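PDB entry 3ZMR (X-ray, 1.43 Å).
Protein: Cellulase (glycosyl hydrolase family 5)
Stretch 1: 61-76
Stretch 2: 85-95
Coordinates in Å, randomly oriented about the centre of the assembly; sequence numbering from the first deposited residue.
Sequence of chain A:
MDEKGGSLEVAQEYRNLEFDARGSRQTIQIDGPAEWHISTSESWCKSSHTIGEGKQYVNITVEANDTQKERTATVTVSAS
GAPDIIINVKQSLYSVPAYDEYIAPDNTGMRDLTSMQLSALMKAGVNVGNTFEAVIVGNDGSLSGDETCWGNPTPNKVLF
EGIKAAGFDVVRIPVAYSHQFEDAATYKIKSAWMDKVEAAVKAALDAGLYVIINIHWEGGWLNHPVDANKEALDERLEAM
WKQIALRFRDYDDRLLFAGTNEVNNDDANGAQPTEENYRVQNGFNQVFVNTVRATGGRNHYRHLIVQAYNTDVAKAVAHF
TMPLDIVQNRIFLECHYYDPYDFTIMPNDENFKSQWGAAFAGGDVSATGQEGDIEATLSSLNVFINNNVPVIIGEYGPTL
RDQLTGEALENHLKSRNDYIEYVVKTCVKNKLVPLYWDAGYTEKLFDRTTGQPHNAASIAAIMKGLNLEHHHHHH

Stretch 1 61-76: TVEANDTQKERTATVT
Stretch 2 (85-95) IIINVKQSLYS

Strand 85-91 runs antiparallel to strand 71-76, with 152° between their N-to-C directions and axes 4.6 Å apart at closest. Both backbones are extended, with phi from about -85° to -150° and psi from about 111° to 170°. Side chains alternate: Ile87, Val89 and Gln91 share one face with Val75, Ala73 and Arg71, while Ile86, Asn88 and Lys90 share the other with Thr76, Thr74 and Thr72.

Ile86 (chi1 m, chi2 t) faces Thr76 (m) in a non-hydrogen-bonded pair, CA to CA 4.5 Å. Ile87 (m, t) pairs with Val75 (t), CA to CA 5.0 Å. Ile87 N donates to Val75 O at 2.7 Å, and Val75 N donates to Ile87 O at 2.9 Å. Asn88 (m) lies across from Thr74 (p), CA to CA 4.8 Å. One water donates to both Asn88 OD1 (2.9 Å) and Ala73 O (2.8 Å).

Val89 (t) pairs with Ala73, CA to CA 5.0 Å. Ala73 N donates to Val89 O at 2.8 Å, and Val89 N to Ala73 O at 2.9 Å. Val89 CG2 packs on Val75 CG2 at 3.9 Å. Lys90 (t, t, m, t) lies opposite Thr72 (p), CA to CA 4.5 Å. Lys90 NZ stops 4.4 Å from Glu70 OE1, beyond a salt bridge; a water accepts from Lys90 NZ (2.8 Å) and donates to Glu70 OE1 (2.7 Å).

Gln91 (t, t, chi3 30°) pairs with Arg71 (p, t, t, chi4 179°), CA to CA 5.3 Å. Arg71 N donates to Gln91 O at 2.9 Å; Gln91 N donates to Arg71 O at 2.8 Å. Gln91 OE1 meets the guanidinium edge, accepting from Arg71 NE at 2.8 Å and Arg71 NH2 at 2.9 Å. Gln91 NE2 donates to Glu63 O at 2.9 Å, tying the loop to the strand.

Beyond the strand, Ser92 O accepts from Asn65 ND2 (3.0 Å). Asn65 is t. Leu93 (p, p) brings CD2 to 3.4 Å from Gln68 O. A water joins Tyr94 N to Asn65 O and Gln68 N.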

# COMPACT_ATOMS: atom_id res chain seq x y z
N THR A 61 -7.27 -0.39 -28.31
CA THR A 61 -6.87 -0.34 -26.91
C THR A 61 -7.97 -0.94 -26.03
O THR A 61 -9.16 -0.63 -26.19
CB THR A 61 -6.55 1.11 -26.47
OG1 THR A 61 -5.63 1.69 -27.40
CG2 THR A 61 -5.94 1.15 -25.05
N VAL A 62 -7.56 -1.80 -25.11
CA VAL A 62 -8.49 -2.37 -24.15
C VAL A 62 -8.17 -1.87 -22.76
O VAL A 62 -6.99 -1.72 -22.37
CB VAL A 62 -8.50 -3.92 -24.18
CG1 VAL A 62 -8.93 -4.44 -25.56
CG2 VAL A 62 -7.15 -4.52 -23.75
N GLU A 63 -9.23 -1.67 -22.00
CA GLU A 63 -9.12 -1.45 -20.56
C GLU A 63 -8.74 -2.74 -19.87
O GLU A 63 -8.96 -3.84 -20.39
CB GLU A 63 -10.45 -0.94 -20.00
CG GLU A 63 -10.82 0.46 -20.46
CD GLU A 63 -12.19 0.92 -19.98
OE1 GLU A 63 -12.97 0.09 -19.44
OE2 GLU A 63 -12.50 2.12 -20.17
N ALA A 64 -8.18 -2.63 -18.68
CA ALA A 64 -7.90 -3.80 -17.86
C ALA A 64 -9.19 -4.56 -17.61
O ALA A 64 -10.25 -3.95 -17.43
CB ALA A 64 -7.29 -3.38 -16.52
N ASN A 65 -9.11 -5.89 -17.68
CA ASN A 65 -10.28 -6.75 -17.43
C ASN A 65 -10.30 -7.25 -15.97
O ASN A 65 -9.64 -8.21 -15.66
CB ASN A 65 -10.30 -7.93 -18.39
CG ASN A 65 -11.53 -8.81 -18.20
OD1 ASN A 65 -12.48 -8.42 -17.53
ND2 ASN A 65 -11.51 -10.00 -18.81
N ASP A 66 -11.07 -6.58 -15.12
CA ASP A 66 -11.26 -6.97 -13.72
C ASP A 66 -12.55 -7.77 -13.48
O ASP A 66 -12.98 -7.94 -12.33
CB ASP A 66 -11.23 -5.71 -12.83
CG ASP A 66 -12.33 -4.70 -13.16
OD1 ASP A 66 -13.00 -4.83 -14.21
OD2 ASP A 66 -12.51 -3.77 -12.33
N THR A 67 -13.17 -8.28 -14.55
CA THR A 67 -14.47 -8.98 -14.43
C THR A 67 -14.39 -10.48 -14.09
O THR A 67 -15.42 -11.12 -13.82
CB THR A 67 -15.29 -8.86 -15.72
OG1 THR A 67 -14.72 -9.71 -16.71
CG2 THR A 67 -15.39 -7.40 -16.18
N GLN A 68 -13.19 -11.04 -14.17
CA GLN A 68 -12.96 -12.49 -13.91
C GLN A 68 -13.70 -13.42 -14.89
O GLN A 68 -13.88 -14.61 -14.62
CB GLN A 68 -13.26 -12.85 -12.43
CG GLN A 68 -12.41 -12.01 -11.47
CD GLN A 68 -12.50 -12.44 -10.01
OE1 GLN A 68 -13.51 -13.00 -9.57
NE2 GLN A 68 -11.45 -12.16 -9.25
N LYS A 69 -14.12 -12.85 -16.02
CA LYS A 69 -14.60 -13.61 -17.19
C LYS A 69 -13.90 -13.12 -18.45
O LYS A 69 -13.59 -11.95 -18.58
CB LYS A 69 -16.10 -13.44 -17.41
N GLU A 70 -13.67 -14.04 -19.38
CA GLU A 70 -13.30 -13.67 -20.73
C GLU A 70 -14.36 -12.74 -21.25
O GLU A 70 -15.57 -12.92 -20.97
CB GLU A 70 -13.23 -14.89 -21.64
CG GLU A 70 -13.18 -14.54 -23.13
CD GLU A 70 -13.39 -15.75 -24.01
OE1 GLU A 70 -12.49 -16.62 -24.02
OE2 GLU A 70 -14.45 -15.83 -24.68
N ARG A 71 -13.95 -11.77 -22.06
CA ARG A 71 -14.91 -10.89 -22.71
C ARG A 71 -14.56 -10.66 -24.16
O ARG A 71 -13.39 -10.75 -24.57
CB ARG A 71 -15.08 -9.57 -21.96
CG ARG A 71 -13.82 -8.75 -21.77
CD ARG A 71 -14.11 -7.58 -20.84
NE ARG A 71 -12.96 -6.66 -20.75
CZ ARG A 71 -12.94 -5.54 -20.02
NH1 ARG A 71 -13.99 -5.17 -19.30
NH2 ARG A 71 -11.86 -4.77 -20.00
N THR A 72 -15.59 -10.34 -24.93
CA THR A 72 -15.44 -10.14 -26.37
C THR A 72 -16.12 -8.86 -26.85
O THR A 72 -17.04 -8.33 -26.25
CB THR A 72 -16.03 -11.33 -27.16
OG1 THR A 72 -17.44 -11.44 -26.92
CG2 THR A 72 -15.30 -12.65 -26.81
N ALA A 73 -15.60 -8.38 -27.97
CA ALA A 73 -16.14 -7.20 -28.64
C ALA A 73 -15.88 -7.32 -30.13
O ALA A 73 -15.17 -8.23 -30.62
CB ALA A 73 -15.47 -5.95 -28.10
N THR A 74 -16.50 -6.41 -30.87
CA THR A 74 -16.15 -6.24 -32.28
C THR A 74 -15.71 -4.80 -32.55
O THR A 74 -16.04 -3.87 -31.80
CB THR A 74 -17.30 -6.60 -33.24
OG1 THR A 74 -18.42 -5.75 -32.97
CG2 THR A 74 -17.69 -8.05 -33.08
N VAL A 75 -14.93 -4.66 -33.61
CA VAL A 75 -14.54 -3.38 -34.18
C VAL A 75 -14.99 -3.41 -35.64
O VAL A 75 -14.61 -4.30 -36.41
CB VAL A 75 -13.00 -3.17 -34.10
CG1 VAL A 75 -12.60 -1.86 -34.75
CG2 VAL A 75 -12.53 -3.20 -32.64
N THR A 76 -15.82 -2.43 -36.00
CA THR A 76 -16.42 -2.37 -37.32
C THR A 76 -15.83 -1.24 -38.12
O THR A 76 -15.90 -0.07 -37.72
CB THR A 76 -17.94 -2.18 -37.20
OG1 THR A 76 -18.47 -3.35 -36.58
CG2 THR A 76 -18.62 -2.01 -38.58
N ILE A 85 -16.02 -4.36 -42.64
CA ILE A 85 -15.06 -5.30 -42.13
C ILE A 85 -15.22 -5.31 -40.61
O ILE A 85 -15.20 -4.26 -39.96
CB ILE A 85 -13.62 -4.98 -42.56
CG1 ILE A 85 -13.50 -5.17 -44.08
CG2 ILE A 85 -12.62 -5.87 -41.80
CD1 ILE A 85 -12.14 -4.81 -44.65
N ILE A 86 -15.41 -6.50 -40.07
CA ILE A 86 -15.74 -6.63 -38.65
C ILE A 86 -14.69 -7.50 -37.98
O ILE A 86 -14.60 -8.71 -38.24
CB ILE A 86 -17.17 -7.14 -38.40
CG1 ILE A 86 -18.16 -6.21 -39.12
CG2 ILE A 86 -17.43 -7.17 -36.90
CD1 ILE A 86 -19.62 -6.61 -39.06
N ILE A 87 -13.90 -6.85 -37.13
CA ILE A 87 -12.78 -7.48 -36.43
C ILE A 87 -13.27 -8.00 -35.07
O ILE A 87 -13.98 -7.33 -34.35
CB ILE A 87 -11.66 -6.43 -36.21
CG1 ILE A 87 -11.10 -5.95 -37.55
CG2 ILE A 87 -10.58 -6.96 -35.27
CD1 ILE A 87 -10.28 -4.67 -37.48
N ASN A 88 -12.88 -9.23 -34.75
CA ASN A 88 -13.14 -9.81 -33.42
C ASN A 88 -12.04 -9.38 -32.44
O ASN A 88 -10.87 -9.37 -32.81
CB ASN A 88 -13.16 -11.35 -33.48
CG ASN A 88 -14.37 -11.91 -34.24
OD1 ASN A 88 -15.52 -11.56 -33.96
ND2 ASN A 88 -14.09 -12.77 -35.22
N VAL A 89 -12.47 -9.05 -31.22
CA VAL A 89 -11.58 -8.78 -30.09
C VAL A 89 -11.96 -9.66 -28.91
O VAL A 89 -13.11 -9.65 -28.45
CB VAL A 89 -11.64 -7.30 -29.66
CG1 VAL A 89 -10.73 -7.03 -28.45
CG2 VAL A 89 -11.26 -6.41 -30.83
N LYS A 90 -10.97 -10.41 -28.41
CA LYS A 90 -11.16 -11.27 -27.24
C LYS A 90 -10.13 -10.86 -26.20
O LYS A 90 -8.94 -10.74 -26.51
CB LYS A 90 -10.96 -12.74 -27.60
CG LYS A 90 -11.21 -13.71 -26.43
CD LYS A 90 -11.00 -15.16 -26.85
CE LYS A 90 -12.02 -15.61 -27.87
NZ LYS A 90 -11.76 -17.02 -28.29
N GLN A 91 -10.60 -10.66 -24.99
CA GLN A 91 -9.74 -10.32 -23.85
C GLN A 91 -9.92 -11.36 -22.73
O GLN A 91 -11.03 -11.59 -22.26
CB GLN A 91 -10.03 -8.93 -23.33
CG GLN A 91 -9.06 -8.53 -22.23
CD GLN A 91 -9.24 -7.12 -21.70
OE1 GLN A 91 -10.35 -6.57 -21.70
NE2 GLN A 91 -8.14 -6.55 -21.18
N SER A 92 -8.81 -11.95 -22.29
CA SER A 92 -8.84 -12.98 -21.26
C SER A 92 -9.04 -12.42 -19.86
O SER A 92 -8.92 -11.21 -19.62
CB SER A 92 -7.64 -13.90 -21.32
OG SER A 92 -6.45 -13.19 -21.23
N LEU A 93 -9.44 -13.31 -18.95
CA LEU A 93 -9.54 -12.99 -17.53
C LEU A 93 -8.14 -12.92 -16.92
O LEU A 93 -7.17 -13.41 -17.49
CB LEU A 93 -10.46 -13.98 -16.80
CG LEU A 93 -10.19 -15.47 -16.89
CD1 LEU A 93 -9.00 -15.91 -16.07
CD2 LEU A 93 -11.43 -16.21 -16.41
N TYR A 94 -8.05 -12.35 -15.72
CA TYR A 94 -6.75 -12.24 -15.03
C TYR A 94 -6.25 -13.62 -14.56
O TYR A 94 -7.03 -14.41 -14.01
CB TYR A 94 -6.85 -11.30 -13.81
CG TYR A 94 -5.67 -11.38 -12.83
CD1 TYR A 94 -4.57 -10.62 -13.03
CD2 TYR A 94 -5.68 -12.23 -11.72
CE1 TYR A 94 -3.50 -10.65 -12.17
CE2 TYR A 94 -4.60 -12.30 -10.84
CZ TYR A 94 -3.50 -11.50 -11.07
OH TYR A 94 -2.40 -11.53 -10.22
N SER A 95 -4.97 -13.89 -14.79
CA SER A 95 -4.31 -15.09 -14.31
C SER A 95 -2.97 -14.72 -13.69
O SER A 95 -2.34 -13.71 -14.06
CB SER A 95 -4.12 -16.09 -15.47
OG SER A 95 -3.23 -15.57 -16.45
O HOH W 1 -10.22 -10.61 -14.57
O HOH W 2 -11.76 -18.45 -25.89
O HOH W 3 -15.94 -10.91 -31.14